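Local atomic coordinates of phospholethanolamine N-methyltransferase 2 (Haemonchus contortus, PDB entry 4KRI), a protein that probably catalyses the late S-adenosylmethionine-dependent N-methylations that turn phosphomonomethylethanolamine into phosphocholine in a parasitic nematode. Residues Q9-E12 with C13-V17; V174-R177 with D178-R182; L258-A261 with L262-H266; A276-A280 with C281-F285; K307-S310 with R311-R314. All coordinates share one frame; numbering follows the deposited sequence.

Contact 1: residues Q9-E12 with C13-V17; sequences QLIE and CLHHV
I11 and H15, one helical turn apart, run out from the helix together. The branch of I11 that touches is CG2, set anti to the backbone N, while CG1 (chi1 -60°) leans back beside that nitrogen. CG2 comes to the edge of the H15 imidazole, in its plane, with I11 CG2 3.6 Å from H15 CD2. The other side of that ring carries ND1, which is hydrogen-bonded to K19 O, so the imidazole is gripped at one edge and packed at another.

H16 behaves differently. With chi1 at -68° its ring folds back along the helix toward E12, and the carbonyl oxygen of E12 sits over the middle of one face, 3.4 Å above the plane. The same oxygen takes a weak bond from H16 N. The bond from C13 N to Q9 O, 2.9 Å, is straighter (160°), and the Q9 amide reaches beyond the helix to E143 O and L145 N.

L10, C13 and L14 seat helix 5-18 on strands 64-70, 98-105 and 156-166; I11 also touches loop residues Q42 and F43, and H16 meets Y283 edge-to-face.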
# COMPACT_ATOMS: atom_id res chain seq x y z
N GLN A 9 15.89 -10.41 5.59
CA GLN A 9 14.62 -9.82 5.18
C GLN A 9 14.15 -10.35 3.82
O GLN A 9 12.95 -10.55 3.61
CB GLN A 9 14.71 -8.28 5.18
CG GLN A 9 13.34 -7.63 5.04
CD GLN A 9 13.38 -6.13 4.82
OE1 GLN A 9 14.43 -5.48 4.94
NE2 GLN A 9 12.22 -5.56 4.49
N LEU A 10 15.09 -10.59 2.90
CA LEU A 10 14.72 -11.14 1.59
C LEU A 10 14.04 -12.49 1.76
O LEU A 10 13.04 -12.77 1.09
CB LEU A 10 15.94 -11.28 0.67
CG LEU A 10 16.60 -9.98 0.25
CD1 LEU A 10 17.70 -10.24 -0.76
CD2 LEU A 10 15.57 -9.03 -0.32
N ILE A 11 14.58 -13.31 2.66
CA ILE A 11 14.01 -14.64 2.90
C ILE A 11 12.68 -14.54 3.65
O ILE A 11 11.77 -15.34 3.42
CB ILE A 11 15.01 -15.56 3.64
CG1 ILE A 11 16.27 -15.75 2.81
CG2 ILE A 11 14.39 -16.92 3.95
CD1 ILE A 11 15.99 -16.03 1.36
N GLU A 12 12.55 -13.54 4.53
CA GLU A 12 11.25 -13.32 5.17
C GLU A 12 10.17 -12.98 4.15
O GLU A 12 9.04 -13.45 4.25
CB GLU A 12 11.35 -12.23 6.25
CG GLU A 12 12.14 -12.65 7.47
CD GLU A 12 12.67 -11.46 8.26
OE1 GLU A 12 12.40 -10.31 7.86
OE2 GLU A 12 13.36 -11.69 9.28
N CYS A 13 10.53 -12.15 3.16
CA CYS A 13 9.60 -11.83 2.07
C CYS A 13 9.14 -13.08 1.33
O CYS A 13 7.96 -13.20 0.98
CB CYS A 13 10.24 -10.84 1.10
SG CYS A 13 10.44 -9.17 1.79
N LEU A 14 10.06 -14.00 1.10
CA LEU A 14 9.73 -15.27 0.45
C LEU A 14 8.70 -16.02 1.29
O LEU A 14 7.70 -16.53 0.78
CB LEU A 14 11.00 -16.12 0.24
CG LEU A 14 10.75 -17.54 -0.29
CD1 LEU A 14 10.01 -17.50 -1.64
CD2 LEU A 14 12.08 -18.30 -0.42
N HIS A 15 8.95 -16.08 2.60
CA HIS A 15 8.03 -16.80 3.49
C HIS A 15 6.66 -16.15 3.68
O HIS A 15 5.73 -16.80 4.17
CB HIS A 15 8.71 -17.13 4.81
CG HIS A 15 9.70 -18.25 4.68
ND1 HIS A 15 9.32 -19.58 4.68
CD2 HIS A 15 11.04 -18.24 4.49
CE1 HIS A 15 10.39 -20.34 4.52
NE2 HIS A 15 11.45 -19.55 4.40
N HIS A 16 6.49 -14.89 3.29
CA HIS A 16 5.15 -14.31 3.26
C HIS A 16 4.25 -15.08 2.31
O HIS A 16 3.03 -15.19 2.54
CB HIS A 16 5.18 -12.84 2.84
CG HIS A 16 5.84 -11.95 3.84
ND1 HIS A 16 6.39 -10.73 3.49
CD2 HIS A 16 6.04 -12.09 5.17
CE1 HIS A 16 6.90 -10.16 4.57
NE2 HIS A 16 6.70 -10.96 5.60
N VAL A 17 4.84 -15.56 1.22
CA VAL A 17 4.11 -16.29 0.20
C VAL A 17 4.10 -17.79 0.46
O VAL A 17 3.04 -18.42 0.40
CB VAL A 17 4.70 -16.05 -1.20
CG1 VAL A 17 3.85 -16.74 -2.26
CG2 VAL A 17 4.78 -14.58 -1.48

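Contact 2: residues V174-R177 with D178-R182; sequences VSFR and DFLDR. With SAH (S-adenosyl-L-homocysteine), chain D.
S175 caps the helix that starts at F176: its OG accepts from D178 N at 2.9 Å, an N-cap bond. The hydroxyl can reach that amide because chi1 of 79° places OG between the backbone N and the carbonyl carbon. Water 1 ties the same corner together, accepting from S175 N and donating to D178 OD2.

R177 can be followed outward along its chain. CB lies against the backbone of D178, and CG comes within 4.0 Å of D181 OD2. The chain then bends at chi3 (67°), which turns one face of the guanidinium toward the carboxylates of D178 and D181, both on that side of its plane. Its NH2 is 3.5 Å from D178 OD1, and its NH1 is a long 3.6 Å from D181 OD2. Both oxygens are well out of the guanidinium plane, so these are attractions of charge with no N-H aimed at them. NH2 has further salt bridges to D120 and D123, and D181 is held by the hydroxyls of S254 and T255. R182 NH2 joins the network at 3.3 Å from D178 OD2, again on charge alone.

On another side of the helix, L180 CD1 makes a CH-pi contact 4.2 Å from the centroid of the F176 ring. The pair lines the S-adenosylhomocysteine pocket, F176 CZ being 3.7 Å from N7 of the adenine. Helix 176-184 packs on helix 114-124 through R177 and D178, and F176 and R177 touch L253 in the loop after strand 247-252.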
# COMPACT_ATOMS: atom_id res chain seq x y z
N VAL A 174 -9.61 -5.48 -15.41
CA VAL A 174 -8.67 -4.56 -14.77
C VAL A 174 -8.53 -4.86 -13.28
O VAL A 174 -9.53 -5.05 -12.58
CB VAL A 174 -9.09 -3.09 -14.98
CG1 VAL A 174 -8.10 -2.15 -14.33
CG2 VAL A 174 -9.19 -2.78 -16.47
N SER A 175 -7.29 -4.92 -12.79
CA SER A 175 -7.04 -5.19 -11.38
C SER A 175 -7.48 -4.04 -10.48
O SER A 175 -7.61 -2.90 -10.93
CB SER A 175 -5.56 -5.51 -11.14
OG SER A 175 -4.77 -4.32 -11.09
N PHE A 176 -7.72 -4.36 -9.21
CA PHE A 176 -8.07 -3.37 -8.20
C PHE A 176 -6.99 -2.28 -8.14
O PHE A 176 -7.31 -1.09 -8.14
CB PHE A 176 -8.22 -4.08 -6.84
CG PHE A 176 -8.70 -3.19 -5.72
CD1 PHE A 176 -9.43 -2.03 -5.98
CD2 PHE A 176 -8.42 -3.53 -4.40
CE1 PHE A 176 -9.86 -1.22 -4.93
CE2 PHE A 176 -8.86 -2.73 -3.36
CZ PHE A 176 -9.57 -1.57 -3.63
N ARG A 177 -5.73 -2.71 -8.12
CA ARG A 177 -4.60 -1.78 -8.07
C ARG A 177 -4.62 -0.86 -9.29
O ARG A 177 -4.46 0.35 -9.17
CB ARG A 177 -3.27 -2.55 -8.02
CG ARG A 177 -2.06 -1.68 -7.68
CD ARG A 177 -0.74 -2.48 -7.72
NE ARG A 177 -0.41 -2.90 -9.08
CZ ARG A 177 0.35 -2.20 -9.92
NH1 ARG A 177 0.87 -1.04 -9.56
NH2 ARG A 177 0.59 -2.66 -11.14
N ASP A 178 -4.85 -1.44 -10.46
CA ASP A 178 -4.83 -0.66 -11.69
C ASP A 178 -6.03 0.29 -11.75
O ASP A 178 -5.92 1.41 -12.24
CB ASP A 178 -4.78 -1.56 -12.93
CG ASP A 178 -3.42 -2.18 -13.14
OD1 ASP A 178 -2.42 -1.65 -12.61
OD2 ASP A 178 -3.35 -3.20 -13.87
N PHE A 179 -7.16 -0.17 -11.24
CA PHE A 179 -8.34 0.68 -11.16
C PHE A 179 -8.08 1.94 -10.33
O PHE A 179 -8.45 3.04 -10.74
CB PHE A 179 -9.52 -0.09 -10.56
CG PHE A 179 -10.69 0.79 -10.23
CD1 PHE A 179 -11.52 1.28 -11.23
CD2 PHE A 179 -10.96 1.14 -8.91
CE1 PHE A 179 -12.59 2.10 -10.92
CE2 PHE A 179 -12.03 1.96 -8.60
CZ PHE A 179 -12.84 2.44 -9.61
N LEU A 180 -7.46 1.76 -9.17
CA LEU A 180 -7.10 2.88 -8.29
C LEU A 180 -6.13 3.84 -8.99
O LEU A 180 -6.34 5.05 -8.99
CB LEU A 180 -6.47 2.36 -6.99
CG LEU A 180 -7.36 1.55 -6.04
CD1 LEU A 180 -6.53 0.86 -4.95
CD2 LEU A 180 -8.39 2.46 -5.41
N ASP A 181 -5.08 3.29 -9.60
CA ASP A 181 -4.03 4.09 -10.23
C ASP A 181 -4.48 4.79 -11.52
O ASP A 181 -3.89 5.80 -11.92
CB ASP A 181 -2.80 3.23 -10.54
CG ASP A 181 -1.94 2.93 -9.31
OD1 ASP A 181 -1.96 3.72 -8.34
OD2 ASP A 181 -1.22 1.90 -9.33
N ARG A 182 -5.49 4.24 -12.19
CA ARG A 182 -5.88 4.75 -13.50
C ARG A 182 -7.10 5.66 -13.47
O ARG A 182 -7.40 6.33 -14.45
CB ARG A 182 -6.11 3.60 -14.50
CG ARG A 182 -4.85 2.80 -14.86
CD ARG A 182 -5.18 1.59 -15.74
NE ARG A 182 -4.04 0.69 -15.89
CZ ARG A 182 -4.11 -0.51 -16.47
NH1 ARG A 182 -5.26 -0.94 -16.97
NH2 ARG A 182 -3.02 -1.27 -16.56
N SAH D . -5.16 7.76 4.91
CA SAH D . -4.68 8.77 3.93
CB SAH D . -5.14 8.35 2.47
CG SAH D . -6.63 8.39 2.16
SD SAH D . -7.00 7.84 0.47
C SAH D . -5.06 10.14 4.32
O SAH D . -5.62 10.34 5.39
OXT SAH D . -4.61 11.08 3.69
C5' SAH D . -7.38 6.08 0.54
C4' SAH D . -6.29 5.21 0.29
O4' SAH D . -6.70 3.85 0.60
C3' SAH D . -5.94 5.19 -1.14
O3' SAH D . -4.59 5.61 -1.28
C2' SAH D . -6.09 3.80 -1.58
O2' SAH D . -5.10 3.41 -2.50
C1' SAH D . -5.99 3.05 -0.29
N9 SAH D . -6.55 1.66 -0.38
C8 SAH D . -7.79 1.30 -0.80
N7 SAH D . -7.91 -0.02 -0.66
C5 SAH D . -6.77 -0.51 -0.13
C6 SAH D . -6.35 -1.80 0.23
N6 SAH D . -7.16 -2.90 0.05
N1 SAH D . -5.11 -1.94 0.74
C2 SAH D . -4.30 -0.89 0.92
N3 SAH D . -4.68 0.36 0.60
C4 SAH D . -5.89 0.58 0.06
O HOH W 1 -5.13 -5.14 -15.01

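Contact 3: residues L258-A261 with L262-H266; sequences LAVA and LERVH
V260 CG1 overlaps one face of the R264 guanidinium, 3.3 Å above its plane and offset toward the rim, closest to R264 NE at 3.4 Å. Both residues belong to helix 255-268, the connecting helix of the beta-alpha-beta unit 247-252, 255-268, 273-277 in the Rossmann-like methyltransferase fold. The two side chains run in the same direction, one turn apart. V260 places CG1 anti to its amide nitrogen (chi1 179°), while R264 stays extended from CG to NE and carries the flat group across that methyl. The polar end has partners of its own: NH1 forms a salt bridge with E194 and a hydrogen bond with N200, so R264 joins this helix to the region of helix 187-197, whose F191 touches both V260 and R264.

The side of the helix turned to the sheet is apolar. L258 and L262 come together at an angle, with L258 CG 4.1 Å from L262 CD1, and L258, A261 and V265 all touch Y275 of strand 273-277. The backbone beneath is regular: L262 N reaches L258 O at 2.8 Å, and V265 N reaches A261 O at 3.0 Å.

E263 has an extended chain beyond CG and divides its carboxylate between two partners. OE2 forms a salt bridge with K267, whereas OE1 accepts from water 2 at 2.7 Å, and that water gives a second, weak bond to A259 O.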
# COMPACT_ATOMS: atom_id res chain seq x y z
N LEU A 258 1.90 5.82 -2.98
CA LEU A 258 3.06 5.53 -2.16
C LEU A 258 4.34 6.11 -2.75
O LEU A 258 5.27 6.43 -2.02
CB LEU A 258 3.18 4.03 -1.90
CG LEU A 258 3.70 3.76 -0.49
CD1 LEU A 258 2.64 4.15 0.52
CD2 LEU A 258 4.14 2.32 -0.29
N ALA A 259 4.39 6.28 -4.07
CA ALA A 259 5.54 6.93 -4.68
C ALA A 259 5.77 8.30 -4.04
O ALA A 259 6.92 8.71 -3.81
CB ALA A 259 5.33 7.08 -6.18
N VAL A 260 4.67 9.01 -3.77
CA VAL A 260 4.74 10.34 -3.17
C VAL A 260 5.16 10.27 -1.71
O VAL A 260 6.03 11.01 -1.26
CB VAL A 260 3.39 11.06 -3.27
CG1 VAL A 260 3.48 12.44 -2.63
CG2 VAL A 260 2.96 11.18 -4.72
N ALA A 261 4.53 9.36 -0.97
CA ALA A 261 4.89 9.16 0.43
C ALA A 261 6.38 8.84 0.58
O ALA A 261 7.06 9.38 1.45
CB ALA A 261 4.02 8.06 1.05
N LEU A 262 6.88 7.96 -0.29
CA LEU A 262 8.25 7.48 -0.23
C LEU A 262 9.21 8.58 -0.59
O LEU A 262 10.22 8.75 0.08
CB LEU A 262 8.44 6.27 -1.15
CG LEU A 262 7.84 4.98 -0.58
CD1 LEU A 262 7.59 3.99 -1.70
CD2 LEU A 262 8.82 4.38 0.41
N GLU A 263 8.89 9.35 -1.64
CA GLU A 263 9.75 10.45 -2.06
C GLU A 263 9.91 11.43 -0.91
O GLU A 263 11.01 11.92 -0.64
CB GLU A 263 9.12 11.18 -3.24
CG GLU A 263 9.86 12.44 -3.66
CD GLU A 263 9.21 13.13 -4.85
OE1 GLU A 263 8.28 12.55 -5.44
OE2 GLU A 263 9.64 14.25 -5.18
N ARG A 264 8.80 11.69 -0.23
CA ARG A 264 8.79 12.70 0.81
C ARG A 264 9.50 12.27 2.09
O ARG A 264 10.22 13.05 2.69
CB ARG A 264 7.37 13.20 1.06
CG ARG A 264 6.88 14.05 -0.11
CD ARG A 264 5.46 14.53 0.06
NE ARG A 264 4.99 15.13 -1.19
CZ ARG A 264 3.80 15.70 -1.34
NH1 ARG A 264 2.96 15.78 -0.33
NH2 ARG A 264 3.47 16.22 -2.52
N VAL A 265 9.34 11.01 2.49
CA VAL A 265 10.06 10.57 3.67
C VAL A 265 11.55 10.40 3.38
O VAL A 265 12.38 10.67 4.25
CB VAL A 265 9.44 9.30 4.32
CG1 VAL A 265 9.70 8.07 3.46
CG2 VAL A 265 10.04 9.10 5.73
N HIS A 266 11.91 9.99 2.16
CA HIS A 266 13.31 9.85 1.80
C HIS A 266 14.02 11.21 1.83
O HIS A 266 15.19 11.32 2.22
CB HIS A 266 13.46 9.20 0.42
CG HIS A 266 14.88 9.00 -0.01
ND1 HIS A 266 15.65 7.94 0.41
CD2 HIS A 266 15.67 9.74 -0.83
CE1 HIS A 266 16.85 8.02 -0.14
NE2 HIS A 266 16.89 9.10 -0.90
O HOH W 2 7.34 10.38 -6.74

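Contact 4: residues A276-A280 with C281-F285; sequences AVCDA and CEYEF. With SAH (S-adenosyl-L-homocysteine), chain D.
The turn that leaves strand 273-277 forms part of the adenine end of the S-adenosylhomocysteine pocket. D279 and A280 read the base edge as a pair: D279 OD1 accepts from N6 of the ligand at 3.0 Å, and A280 N donates to N1 of the ligand at 3.1 Å in an almost straight bond (177°). Chi1 of -176° holds CG of D279 opposite the backbone N, which brings OD1 to the ligand and to C281 N, received at 3.0 Å on the anti side of OD1, somewhat out of the carboxylate plane. That second bond would help to fix the oxygen that meets the adenine.

The backbone carbonyl of D279 closes the turn by taking two amides. Y283 N comes nearly in line with the carbonyl at 3.0 Å, and E282 N sits above the carbonyl plane at 2.9 Å. The remaining oxygen, D279 OD2, lies only 3.0 Å from E282 OE1, two acceptors whose charges would repel and might raise the proton affinity of one of them; E282 is exposed to solvent.

On the strand side of the turn, C278 turns its sulfur to the Y283 ring, SG being 4.1 Å from the centroid and oblique to it, and C278 CB touches Y283 CD1. The F285 ring in turn has Y283 CD2 over one face, 3.7 Å above its plane, while A280 O stands at its edge. An acidic side chain and the next main-chain amide, gripping N6 and N1 just after the third strand, are the familiar adenine-binding arrangement of the class I methyltransferase fold.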
# COMPACT_ATOMS: atom_id res chain seq x y z
N ALA A 276 4.89 0.18 2.68
CA ALA A 276 4.88 -0.99 1.80
C ALA A 276 3.72 -0.88 0.83
O ALA A 276 2.66 -0.38 1.21
CB ALA A 276 4.76 -2.30 2.61
N VAL A 277 3.92 -1.28 -0.42
CA VAL A 277 2.80 -1.39 -1.36
C VAL A 277 2.22 -2.79 -1.19
O VAL A 277 2.93 -3.78 -1.39
CB VAL A 277 3.27 -1.24 -2.82
CG1 VAL A 277 2.07 -1.19 -3.76
CG2 VAL A 277 4.12 0.00 -2.98
N CYS A 278 0.95 -2.88 -0.81
CA CYS A 278 0.28 -4.18 -0.71
C CYS A 278 -1.19 -3.97 -0.48
O CYS A 278 -1.62 -2.86 -0.18
CB CYS A 278 0.86 -5.03 0.42
SG CYS A 278 0.71 -4.28 2.09
N ASP A 279 -1.95 -5.04 -0.65
CA ASP A 279 -3.39 -5.02 -0.41
C ASP A 279 -3.57 -5.48 1.04
O ASP A 279 -3.20 -6.60 1.40
CB ASP A 279 -4.08 -5.99 -1.38
CG ASP A 279 -5.59 -5.97 -1.25
OD1 ASP A 279 -6.11 -5.65 -0.15
OD2 ASP A 279 -6.27 -6.29 -2.25
N ALA A 280 -4.11 -4.60 1.87
CA ALA A 280 -4.19 -4.86 3.31
C ALA A 280 -5.10 -6.05 3.65
O ALA A 280 -5.05 -6.59 4.75
CB ALA A 280 -4.64 -3.61 4.05
N CYS A 281 -5.92 -6.47 2.69
CA CYS A 281 -6.75 -7.66 2.85
C CYS A 281 -6.01 -8.96 2.60
O CYS A 281 -6.51 -10.04 2.96
CB CYS A 281 -7.92 -7.59 1.90
SG CYS A 281 -9.14 -6.45 2.48
N GLU A 282 -4.85 -8.88 1.98
CA GLU A 282 -4.10 -10.08 1.58
C GLU A 282 -2.79 -10.25 2.32
O GLU A 282 -2.38 -11.36 2.64
CB GLU A 282 -3.79 -10.03 0.07
CG GLU A 282 -5.00 -10.01 -0.84
CD GLU A 282 -4.61 -9.90 -2.31
OE1 GLU A 282 -5.01 -8.92 -2.97
OE2 GLU A 282 -3.89 -10.80 -2.81
N TYR A 283 -2.13 -9.13 2.59
CA TYR A 283 -0.75 -9.15 3.04
C TYR A 283 -0.55 -9.81 4.40
O TYR A 283 -1.41 -9.71 5.28
CB TYR A 283 -0.19 -7.73 3.07
CG TYR A 283 1.28 -7.66 3.35
CD1 TYR A 283 2.20 -7.82 2.32
CD2 TYR A 283 1.76 -7.44 4.63
CE1 TYR A 283 3.56 -7.74 2.57
CE2 TYR A 283 3.12 -7.37 4.89
CZ TYR A 283 4.01 -7.52 3.85
OH TYR A 283 5.37 -7.45 4.08
N GLU A 284 0.58 -10.48 4.55
CA GLU A 284 0.89 -11.23 5.77
C GLU A 284 1.52 -10.32 6.82
O GLU A 284 2.74 -10.16 6.85
CB GLU A 284 1.83 -12.39 5.43
CG GLU A 284 1.92 -13.46 6.51
CD GLU A 284 0.78 -14.46 6.44
OE1 GLU A 284 -0.20 -14.20 5.70
OE2 GLU A 284 0.86 -15.51 7.11
N PHE A 285 0.70 -9.73 7.68
CA PHE A 285 1.22 -8.92 8.79
C PHE A 285 1.67 -9.81 9.93
O PHE A 285 1.17 -10.93 10.09
CB PHE A 285 0.15 -7.94 9.29
CG PHE A 285 -0.17 -6.86 8.30
CD1 PHE A 285 0.79 -5.93 7.95
CD2 PHE A 285 -1.42 -6.79 7.71
CE1 PHE A 285 0.51 -4.94 7.03
CE2 PHE A 285 -1.71 -5.80 6.78
CZ PHE A 285 -0.74 -4.88 6.44
N SAH D . -5.16 7.76 4.91
CA SAH D . -4.68 8.77 3.93
CB SAH D . -5.14 8.35 2.47
CG SAH D . -6.63 8.39 2.16
SD SAH D . -7.00 7.84 0.47
C SAH D . -5.06 10.14 4.32
O SAH D . -5.62 10.34 5.39
OXT SAH D . -4.61 11.08 3.69
C5' SAH D . -7.38 6.08 0.54
C4' SAH D . -6.29 5.21 0.29
O4' SAH D . -6.70 3.85 0.60
C3' SAH D . -5.94 5.19 -1.14
O3' SAH D . -4.59 5.61 -1.28
C2' SAH D . -6.09 3.80 -1.58
O2' SAH D . -5.10 3.41 -2.50
C1' SAH D . -5.99 3.05 -0.29
N9 SAH D . -6.55 1.66 -0.38
C8 SAH D . -7.79 1.30 -0.80
N7 SAH D . -7.91 -0.02 -0.66
C5 SAH D . -6.77 -0.51 -0.13
C6 SAH D . -6.35 -1.80 0.23
N6 SAH D . -7.16 -2.90 0.05
N1 SAH D . -5.11 -1.94 0.74
C2 SAH D . -4.30 -0.89 0.92
N3 SAH D . -4.68 0.36 0.60
C4 SAH D . -5.89 0.58 0.06

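Contact 5: residues K307-S310 with R311-R314; sequences KLFS and RIYR
R311 leaves its helix with chi1 at -65° and then an unusual chi2 of -137°, and this bend sets its guanidinium against K307, one turn back. K307 CG lies over one face of the group, toward its rim, with K307 CG 4.3 Å from R311 NE. R311 NE also lies implausibly close to C281 O, a probable hydrogen bond whose length is doubtful. The two cationic ends are held near each other, K307 NZ being 4.7 Å from R311 NH2, and would be expected to repel mildly.

Another torsion matters at S310, where chi1 of 74° turns OG back toward the preceding turn. It donates to K307 O at 2.8 Å, and R311 N gives the same oxygen a second bond at 3.0 Å, so a single carbonyl is held by a side chain and by the helix itself.

On the buried side the contacts are apolar. I312 stretches CD1 back along the helix, placing I312 CD1 4.0 Å from L308 CG and 4.4 Å from F309 CD1, the latter approach oblique to the ring. I312 N completes this turn with a bond of 2.9 Å to L308 O.

Helix 305-315 rests on strand 320-329 through F309 and I312, and against helix 352-362 through F309 and Y313. F309 also meets the F427 ring of strand 422-430, while R314 NH1 bonds F285 O in the loop before strand 290-296.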
# COMPACT_ATOMS: atom_id res chain seq x y z
N LYS A 307 -13.20 -9.93 6.20
CA LYS A 307 -11.82 -10.38 6.06
C LYS A 307 -10.87 -9.33 6.60
O LYS A 307 -9.93 -9.66 7.31
CB LYS A 307 -11.49 -10.70 4.59
CG LYS A 307 -10.03 -11.11 4.38
CD LYS A 307 -9.67 -11.29 2.91
CE LYS A 307 -10.14 -12.63 2.37
NZ LYS A 307 -9.44 -12.99 1.10
N LEU A 308 -11.12 -8.07 6.26
CA LEU A 308 -10.27 -6.98 6.72
C LEU A 308 -10.23 -6.91 8.23
O LEU A 308 -9.16 -6.80 8.83
CB LEU A 308 -10.76 -5.64 6.18
CG LEU A 308 -9.92 -4.45 6.64
CD1 LEU A 308 -8.54 -4.47 6.02
CD2 LEU A 308 -10.64 -3.17 6.28
N PHE A 309 -11.41 -6.98 8.85
CA PHE A 309 -11.48 -6.91 10.31
C PHE A 309 -10.79 -8.08 10.99
O PHE A 309 -10.15 -7.90 12.04
CB PHE A 309 -12.93 -6.75 10.81
CG PHE A 309 -13.44 -5.32 10.77
CD1 PHE A 309 -12.96 -4.41 9.85
CD2 PHE A 309 -14.40 -4.90 11.68
CE1 PHE A 309 -13.44 -3.10 9.81
CE2 PHE A 309 -14.88 -3.59 11.66
CZ PHE A 309 -14.40 -2.69 10.73
N SER A 310 -10.88 -9.29 10.42
CA SER A 310 -10.18 -10.44 11.00
C SER A 310 -8.67 -10.29 10.87
O SER A 310 -7.92 -10.67 11.78
CB SER A 310 -10.63 -11.75 10.34
OG SER A 310 -10.08 -11.86 9.05
N ARG A 311 -8.22 -9.72 9.76
CA ARG A 311 -6.79 -9.45 9.57
C ARG A 311 -6.26 -8.39 10.54
O ARG A 311 -5.15 -8.51 11.08
CB ARG A 311 -6.51 -9.01 8.13
CG ARG A 311 -6.79 -10.06 7.08
CD ARG A 311 -5.65 -10.04 6.07
NE ARG A 311 -5.78 -11.05 5.02
CZ ARG A 311 -5.81 -12.36 5.23
NH1 ARG A 311 -5.74 -12.83 6.47
NH2 ARG A 311 -5.92 -13.20 4.21
N ILE A 312 -7.06 -7.36 10.77
CA ILE A 312 -6.72 -6.33 11.75
C ILE A 312 -6.66 -6.93 13.15
O ILE A 312 -5.71 -6.68 13.90
CB ILE A 312 -7.75 -5.18 11.71
CG1 ILE A 312 -7.57 -4.35 10.44
CG2 ILE A 312 -7.65 -4.31 12.96
CD1 ILE A 312 -8.67 -3.33 10.22
N TYR A 313 -7.67 -7.71 13.51
CA TYR A 313 -7.68 -8.38 14.81
C TYR A 313 -6.42 -9.23 15.00
O TYR A 313 -5.80 -9.21 16.07
CB TYR A 313 -8.94 -9.25 14.91
CG TYR A 313 -9.17 -9.87 16.26
CD1 TYR A 313 -10.01 -9.27 17.18
CD2 TYR A 313 -8.55 -11.07 16.61
CE1 TYR A 313 -10.23 -9.85 18.43
CE2 TYR A 313 -8.76 -11.65 17.86
CZ TYR A 313 -9.61 -11.03 18.76
OH TYR A 313 -9.83 -11.60 20.00
N ARG A 314 -6.04 -9.97 13.96
CA ARG A 314 -4.87 -10.84 14.03
C ARG A 314 -3.58 -10.04 14.27
O ARG A 314 -2.73 -10.44 15.08
CB ARG A 314 -4.74 -11.62 12.71
CG ARG A 314 -3.49 -12.46 12.58
CD ARG A 314 -3.50 -13.24 11.27
NE ARG A 314 -2.32 -14.09 11.12
CZ ARG A 314 -1.16 -13.67 10.62
NH1 ARG A 314 -1.04 -12.41 10.22
NH2 ARG A 314 -0.13 -14.50 10.52

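Overall arrangement
In chain order, contact 1 lies on helix 5-18 in the N-terminal part, contact 2 supplies F176 and L180 to the ligand pocket, and contacts 3, 4 and 5 belong to the methyltransferase domain. Contact 4, its centre about 7 Å from that of the chain, touches all the others. Its centre is about 13 Å from that of contact 1, which it meets through H16 and Y283, and about 11 Å from that of contact 5, reached chiefly by R314, which bonds F285 O. L258 links contact 3 to the strand of contact 4, while contacts 3 and 5 lie about 27 Å apart, centre to centre. Contacts 2 and 4 both touch S-adenosylhomocysteine, so separate parts of the sequence assemble the adenine site.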